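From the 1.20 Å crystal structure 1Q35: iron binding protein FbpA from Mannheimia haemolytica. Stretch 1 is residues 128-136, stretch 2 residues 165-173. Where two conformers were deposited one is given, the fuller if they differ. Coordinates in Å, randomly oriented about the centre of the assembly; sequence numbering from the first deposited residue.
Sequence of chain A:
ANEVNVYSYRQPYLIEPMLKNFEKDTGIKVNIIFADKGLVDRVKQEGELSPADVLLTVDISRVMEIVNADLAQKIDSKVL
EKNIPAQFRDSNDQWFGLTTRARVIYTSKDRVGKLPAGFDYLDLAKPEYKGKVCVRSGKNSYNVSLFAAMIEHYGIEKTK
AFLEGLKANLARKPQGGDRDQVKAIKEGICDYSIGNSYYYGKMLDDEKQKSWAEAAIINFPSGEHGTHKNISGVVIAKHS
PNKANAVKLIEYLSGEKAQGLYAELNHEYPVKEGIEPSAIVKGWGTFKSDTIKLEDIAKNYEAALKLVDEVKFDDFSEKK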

ATOM      1  N   GLU A 128      -8.577  -9.104  25.557  1.00 15.70           N
ATOM      2  CA  GLU A 128     -10.006  -9.289  25.303  1.00 16.01           C
ATOM      3  C   GLU A 128     -10.335  -9.600  23.839  1.00 15.64           C
ATOM      4  O   GLU A 128     -11.453 -10.009  23.533  1.00 15.94           O
ATOM      5  CB  GLU A 128     -10.811  -8.076  25.775  1.00 16.62           C
ATOM      6  CG  GLU A 128     -10.365  -6.745  25.189  1.00 18.02           C
ATOM      7  CD  GLU A 128      -9.549  -5.917  26.167  1.00 20.19           C
ATOM      8  OE1 GLU A 128      -8.649  -6.475  26.840  1.00 20.84           O
ATOM      9  OE2 GLU A 128      -9.807  -4.701  26.266  1.00 22.32           O
ATOM     10  N   TYR A 129      -9.373  -9.407  22.937  1.00 14.80           N
ATOM     11  CA  TYR A 129      -9.574  -9.732  21.525  1.00 14.46           C
ATOM     12  C   TYR A 129      -9.031 -11.100  21.139  1.00 13.85           C
ATOM     13  O   TYR A 129      -8.976 -11.432  19.963  1.00 12.72           O
ATOM     14  CB  TYR A 129      -8.984  -8.629  20.644  1.00 14.35           C
ATOM     15  CG  TYR A 129      -9.609  -7.299  20.966  1.00 15.06           C
ATOM     16  CD1 TYR A 129      -8.912  -6.333  21.676  1.00 14.60           C
ATOM     17  CD2 TYR A 129     -10.927  -7.030  20.618  1.00 16.36           C
ATOM     18  CE1 TYR A 129      -9.498  -5.116  22.004  1.00 14.94           C
ATOM     19  CE2 TYR A 129     -11.521  -5.811  20.943  1.00 16.74           C
ATOM     20  CZ  TYR A 129     -10.799  -4.863  21.630  1.00 15.72           C
ATOM     21  OH  TYR A 129     -11.386  -3.660  21.953  1.00 16.61           O
ATOM     22  N   LYS A 130      -8.691 -11.918  22.137  1.00 14.10           N
ATOM     23  CA  LYS A 130      -8.194 -13.267  21.890  1.00 14.34           C
ATOM     24  C   LYS A 130      -9.160 -14.053  21.003  1.00 13.54           C
ATOM     25  O   LYS A 130     -10.369 -14.073  21.239  1.00 13.58           O
ATOM     26  CB  LYS A 130      -7.970 -14.015  23.209  1.00 15.25           C
ATOM     27  CG  LYS A 130      -7.298 -15.373  23.043  1.00 16.69           C
ATOM     28  CD  LYS A 130      -7.005 -16.033  24.384  1.00 18.73           C
ATOM     29  CE  LYS A 130      -6.400 -17.417  24.203  1.00 20.37           C
ATOM     30  NZ  LYS A 130      -7.341 -18.370  23.562  1.00 21.80           N
ATOM     31  N   GLY A 131      -8.611 -14.675  19.969  1.00 12.71           N
ATOM     32  CA  GLY A 131      -9.363 -15.517  19.064  1.00 12.56           C
ATOM     33  C   GLY A 131     -10.187 -14.779  18.027  1.00 12.19           C
ATOM     34  O   GLY A 131     -10.907 -15.408  17.263  1.00 12.62           O
ATOM     35  N   LYS A 132     -10.057 -13.454  17.955  1.00 11.54           N
ATOM     36  CA  LYS A 132     -10.969 -12.643  17.144  1.00 11.45           C
ATOM     37  C   LYS A 132     -10.309 -11.887  15.987  1.00 10.88           C
ATOM     38  O   LYS A 132     -11.013 -11.237  15.231  1.00 10.44           O
ATOM     39  CB  LYS A 132     -11.723 -11.642  18.034  1.00 11.62           C
ATOM     40  CG  LYS A 132     -12.747 -12.278  18.974  1.00 13.56           C
ATOM     41  CD  LYS A 132     -13.503 -11.220  19.774  1.00 15.27           C
ATOM     42  CE  LYS A 132     -14.741 -11.785  20.475  1.00 16.16           C
ATOM     43  NZ  LYS A 132     -14.446 -12.966  21.340  1.00 17.15           N
ATOM     44  N   VAL A 133      -8.992 -11.988  15.825  1.00 10.54           N
ATOM     45  CA  VAL A 133      -8.280 -11.144  14.862  1.00 10.25           C
ATOM     46  C   VAL A 133      -7.702 -11.965  13.705  1.00 10.47           C
ATOM     47  O   VAL A 133      -7.152 -13.037  13.916  1.00 10.66           O
ATOM     48  CB  VAL A 133      -7.161 -10.347  15.558  1.00 10.28           C
ATOM     49  CG1 VAL A 133      -6.519  -9.352  14.587  1.00 10.46           C
ATOM     50  CG2 VAL A 133      -7.710  -9.634  16.799  1.00 10.52           C
ATOM     51  N   CYS A 134      -7.841 -11.453  12.485  1.00 11.06           N
ATOM     52  CA  CYS A 134      -7.230 -12.048  11.294  1.00 11.54           C
ATOM     53  C   CYS A 134      -6.284 -11.039  10.644  1.00 10.87           C
ATOM     54  O   CYS A 134      -6.649  -9.884  10.433  1.00 10.85           O
ATOM     55  CB  CYS A 134      -8.287 -12.318  10.206  0.65 12.34           C
ATOM     56  SG  CYS A 134      -9.278 -13.826  10.191  0.65 14.47           S
ATOM     57  N   VAL A 135      -5.076 -11.478  10.323  1.00 10.70           N
ATOM     58  CA  VAL A 135      -4.141 -10.669   9.553  1.00 11.28           C
ATOM     59  C   VAL A 135      -3.362 -11.589   8.620  1.00 10.52           C
ATOM     60  O   VAL A 135      -3.042 -12.731   8.975  1.00 10.75           O
ATOM     61  CB  VAL A 135      -3.223  -9.818  10.441  0.65 12.27           C
ATOM     62  CG1 VAL A 135      -2.249 -10.676  11.179  0.65 12.69           C
ATOM     63  CG2 VAL A 135      -2.506  -8.751   9.613  0.65 13.75           C
ATOM     64  N   ARG A 136      -3.069 -11.101   7.421  1.00  9.64           N
ATOM     65  CA  ARG A 136      -2.184 -11.820   6.512  1.00  9.30           C
ATOM     66  C   ARG A 136      -0.776 -11.897   7.103  1.00  9.34           C
ATOM     67  O   ARG A 136      -0.495 -11.304   8.143  1.00  9.44           O
ATOM     68  CB  ARG A 136      -2.146 -11.144   5.145  1.00  9.14           C
ATOM     69  CG  ARG A 136      -1.317  -9.870   5.118  1.00  9.40           C
ATOM     70  CD  ARG A 136      -1.491  -9.057   3.874  1.00  9.90           C
ATOM     71  NE  ARG A 136      -1.030  -9.760   2.681  1.00 10.54           N
ATOM     72  CZ  ARG A 136      -1.224  -9.320   1.454  1.00 11.41           C
ATOM     73  NH1 ARG A 136      -1.899  -8.195   1.252  1.00 12.12           N
ATOM     74  NH2 ARG A 136      -0.757 -10.016   0.427  1.00 12.40           N
TER
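Stretch 2 (165-173) GLKANLARK

Stretch 2 comes off the end of a helix and lays its next residues along the turn and short strand of stretch 1, a contact whose direct hydrogen bonds are all between backbones, with one beta bridge and a small apolar cluster beside it. The two stretches bury 555 Å² between them, both sides summed.

Stretch 1 makes a type II beta turn from Tyr129 to Lys132, closed by Lys132 N to Tyr129 O at 3.0 Å. Gly131 has a phi of 78°, a value that favours glycine. Val133 and Cys134 that follow are in extended strand conformation. In stretch 2, residues 165-168 are helical. Asn169 N still bonds to Leu166 O at 3.0 Å, and Leu170 N to Lys167 O at 3.2 Å. From Leu170, with phi/psi of -69/139, the chain leaves the helical path.

The two chains run in the same general direction here. Lys130 pairs with Asn169, their CA atoms 4.0 Å apart. Val133 pairs with Leu170, CA to CA 4.7 Å, and this is the single beta bridge. Val133 N donates to Asn169 O at 3.2 Å, and Ala171 N donates to Val133 O at 2.8 Å. The strand residue thus grips the backbone before and after Leu170. Leu170 CA also lies 3.2 Å from Val133 O, as a CA-H...O contact.

Asn169 O also accepts weak hydrogen bonds from Gly131 N at 3.2 Å and Lys132 N at 3.3 Å. The Asn169 side chain lies beside the turn, with OD1 3.2 Å from Lys130 CA and CB 3.6 Å from Tyr129 O. Ala171 CB packs 3.3 Å from Gly131 O.

The apolar cluster joins both stretches. Val133 CG1 is 3.8 Å from Leu166 CD1 and 4.3 Å from Leu170 CD2. Val135 CG1 is 3.7 Å from Leu170 CD2. The CA-to-CB bond of Leu170 points away overall, but the end of its side chain comes nearer and reaches both valines.

Further along, Cys134 SG lies 3.8 Å from Arg172 NE, oblique to the guanidinium. Water extends the contact at the turn and near Val135. Water 1 donates to Ala168 O and Leu170 O, both at 2.7 Å, and accepts a weak bond from Gly131 N at 3.0 Å. Water 2 accepts from Val135 N at 3.1 Å and lies 2.8 Å from Arg172 O; water 3 accepts from Arg172 NE at 2.9 Å and lies 3.2 Å from Val135 O.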

ATOM      1  N   GLY A 165       1.157  -9.632  21.363  1.00  9.71           N
ATOM      2  CA  GLY A 165      -0.253  -9.637  21.711  1.00  9.75           C
ATOM      3  C   GLY A 165      -1.151  -9.858  20.506  1.00  9.73           C
ATOM      4  O   GLY A 165      -2.137 -10.601  20.572  1.00 10.41           O
ATOM      5  N   LEU A 166      -0.811  -9.209  19.395  1.00  9.48           N
ATOM      6  CA  LEU A 166      -1.538  -9.382  18.146  1.00  9.17           C
ATOM      7  C   LEU A 166      -1.475 -10.848  17.705  1.00  9.37           C
ATOM      8  O   LEU A 166      -2.500 -11.451  17.379  1.00  9.38           O
ATOM      9  CB  LEU A 166      -0.963  -8.454  17.069  1.00  8.93           C
ATOM     10  CG  LEU A 166      -1.659  -8.515  15.709  1.00  9.10           C
ATOM     11  CD1 LEU A 166      -3.122  -8.089  15.805  1.00 10.53           C
ATOM     12  CD2 LEU A 166      -0.909  -7.658  14.708  1.00  9.44           C
ATOM     13  N   LYS A 167      -0.278 -11.421  17.712  1.00  9.57           N
ATOM     14  CA  LYS A 167      -0.099 -12.834  17.388  1.00  9.97           C
ATOM     15  C   LYS A 167      -0.946 -13.724  18.296  1.00 10.36           C
ATOM     16  O   LYS A 167      -1.626 -14.638  17.824  1.00 10.70           O
ATOM     17  CB  LYS A 167       1.373 -13.231  17.497  1.00 10.11           C
ATOM     18  CG  LYS A 167       1.628 -14.696  17.143  1.00 11.08           C
ATOM     19  CD  LYS A 167       3.025 -15.140  17.521  1.00 12.15           C
ATOM     20  CE  LYS A 167       3.209 -16.614  17.227  1.00 12.61           C
ATOM     21  NZ  LYS A 167       4.559 -17.094  17.609  1.00 13.33           N
ATOM     22  N   ALA A 168      -0.930 -13.447  19.589  1.00 10.50           N
ATOM     23  CA  ALA A 168      -1.684 -14.243  20.553  1.00 10.90           C
ATOM     24  C   ALA A 168      -3.185 -14.206  20.293  1.00 10.91           C
ATOM     25  O   ALA A 168      -3.913 -15.130  20.685  1.00 11.52           O
ATOM     26  CB  ALA A 168      -1.399 -13.760  21.954  1.00 11.34           C
ATOM     27  N   ASN A 169      -3.656 -13.148  19.634  1.00 10.70           N
ATOM     28  CA  ASN A 169      -5.081 -12.940  19.391  1.00 10.49           C
ATOM     29  C   ASN A 169      -5.585 -13.428  18.037  1.00 10.52           C
ATOM     30  O   ASN A 169      -6.770 -13.293  17.736  1.00 10.85           O
ATOM     31  CB  ASN A 169      -5.425 -11.454  19.562  1.00 10.60           C
ATOM     32  CG  ASN A 169      -5.368 -11.003  21.008  1.00 11.04           C
ATOM     33  OD1 ASN A 169      -5.329 -11.828  21.931  1.00 12.53           O
ATOM     34  ND2 ASN A 169      -5.383  -9.694  21.222  1.00 11.44           N
ATOM     35  N   LEU A 170      -4.714 -14.019  17.229  1.00 10.21           N
ATOM     36  CA  LEU A 170      -5.115 -14.464  15.901  1.00 10.50           C
ATOM     37  C   LEU A 170      -6.077 -15.650  15.974  1.00 10.67           C
ATOM     38  O   LEU A 170      -5.891 -16.573  16.782  1.00 11.05           O
ATOM     39  CB  LEU A 170      -3.903 -14.831  15.048  1.00 10.58           C
ATOM     40  CG  LEU A 170      -2.927 -13.681  14.773  1.00 10.83           C
ATOM     41  CD1 LEU A 170      -1.797 -14.155  13.898  1.00 11.96           C
ATOM     42  CD2 LEU A 170      -3.611 -12.459  14.156  1.00 11.26           C
ATOM     43  N   ALA A 171      -7.091 -15.611  15.114  1.00 10.87           N
ATOM     44  CA  ALA A 171      -8.109 -16.652  15.024  1.00 11.57           C
ATOM     45  C   ALA A 171      -7.637 -17.818  14.173  1.00 12.30           C
ATOM     46  O   ALA A 171      -8.175 -18.923  14.282  1.00 13.39           O
ATOM     47  CB  ALA A 171      -9.379 -16.070  14.429  1.00 11.82           C
ATOM     48  N   ARG A 172      -6.666 -17.566  13.303  1.00 12.47           N
ATOM     49  CA  ARG A 172      -6.112 -18.584  12.426  1.00 12.92           C
ATOM     50  C   ARG A 172      -4.696 -18.187  12.020  1.00 12.77           C
ATOM     51  O   ARG A 172      -4.292 -17.022  12.147  1.00 12.56           O
ATOM     52  CB  ARG A 172      -6.981 -18.737  11.177  1.00 13.28           C
ATOM     53  CG  ARG A 172      -6.944 -17.541  10.238  1.00 13.71           C
ATOM     54  CD  ARG A 172      -7.865 -17.674   9.043  1.00 14.56           C
ATOM     55  NE  ARG A 172      -7.713 -16.551   8.123  1.00 15.30           N
ATOM     56  CZ  ARG A 172      -8.315 -16.462   6.945  1.00 15.83           C
ATOM     57  NH1 ARG A 172      -9.136 -17.418   6.534  1.00 16.65           N
ATOM     58  NH2 ARG A 172      -8.108 -15.403   6.180  1.00 16.51           N
ATOM     59  N   LYS A 173      -3.950 -19.154  11.511  1.00 13.12           N
ATOM     60  CA  LYS A 173      -2.623 -18.911  10.967  1.00 13.36           C
ATOM     61  C   LYS A 173      -2.705 -17.849   9.869  1.00 13.15           C
ATOM     62  O   LYS A 173      -3.577 -17.929   9.002  1.00 13.42           O
ATOM     63  CB  LYS A 173      -2.070 -20.215  10.388  1.00 13.74           C
ATOM     64  CG  LYS A 173      -0.654 -20.122   9.875  1.00 14.69           C
ATOM     65  CD  LYS A 173      -0.119 -21.499   9.501  1.00 16.56           C
ATOM     66  CE  LYS A 173       1.144 -21.399   8.669  1.00 17.99           C
ATOM     67  NZ  LYS A 173       2.261 -20.754   9.406  1.00 19.43           N
TER
HETATM   68  O   HOH W   1      -6.116 -16.205  19.469  1.00 12.50           O
HETATM   69  O   HOH W   2      -4.548 -14.523  10.865  1.00 12.83           O
HETATM   70  O   HOH W   3      -5.215 -14.988   8.124  1.00 12.84           O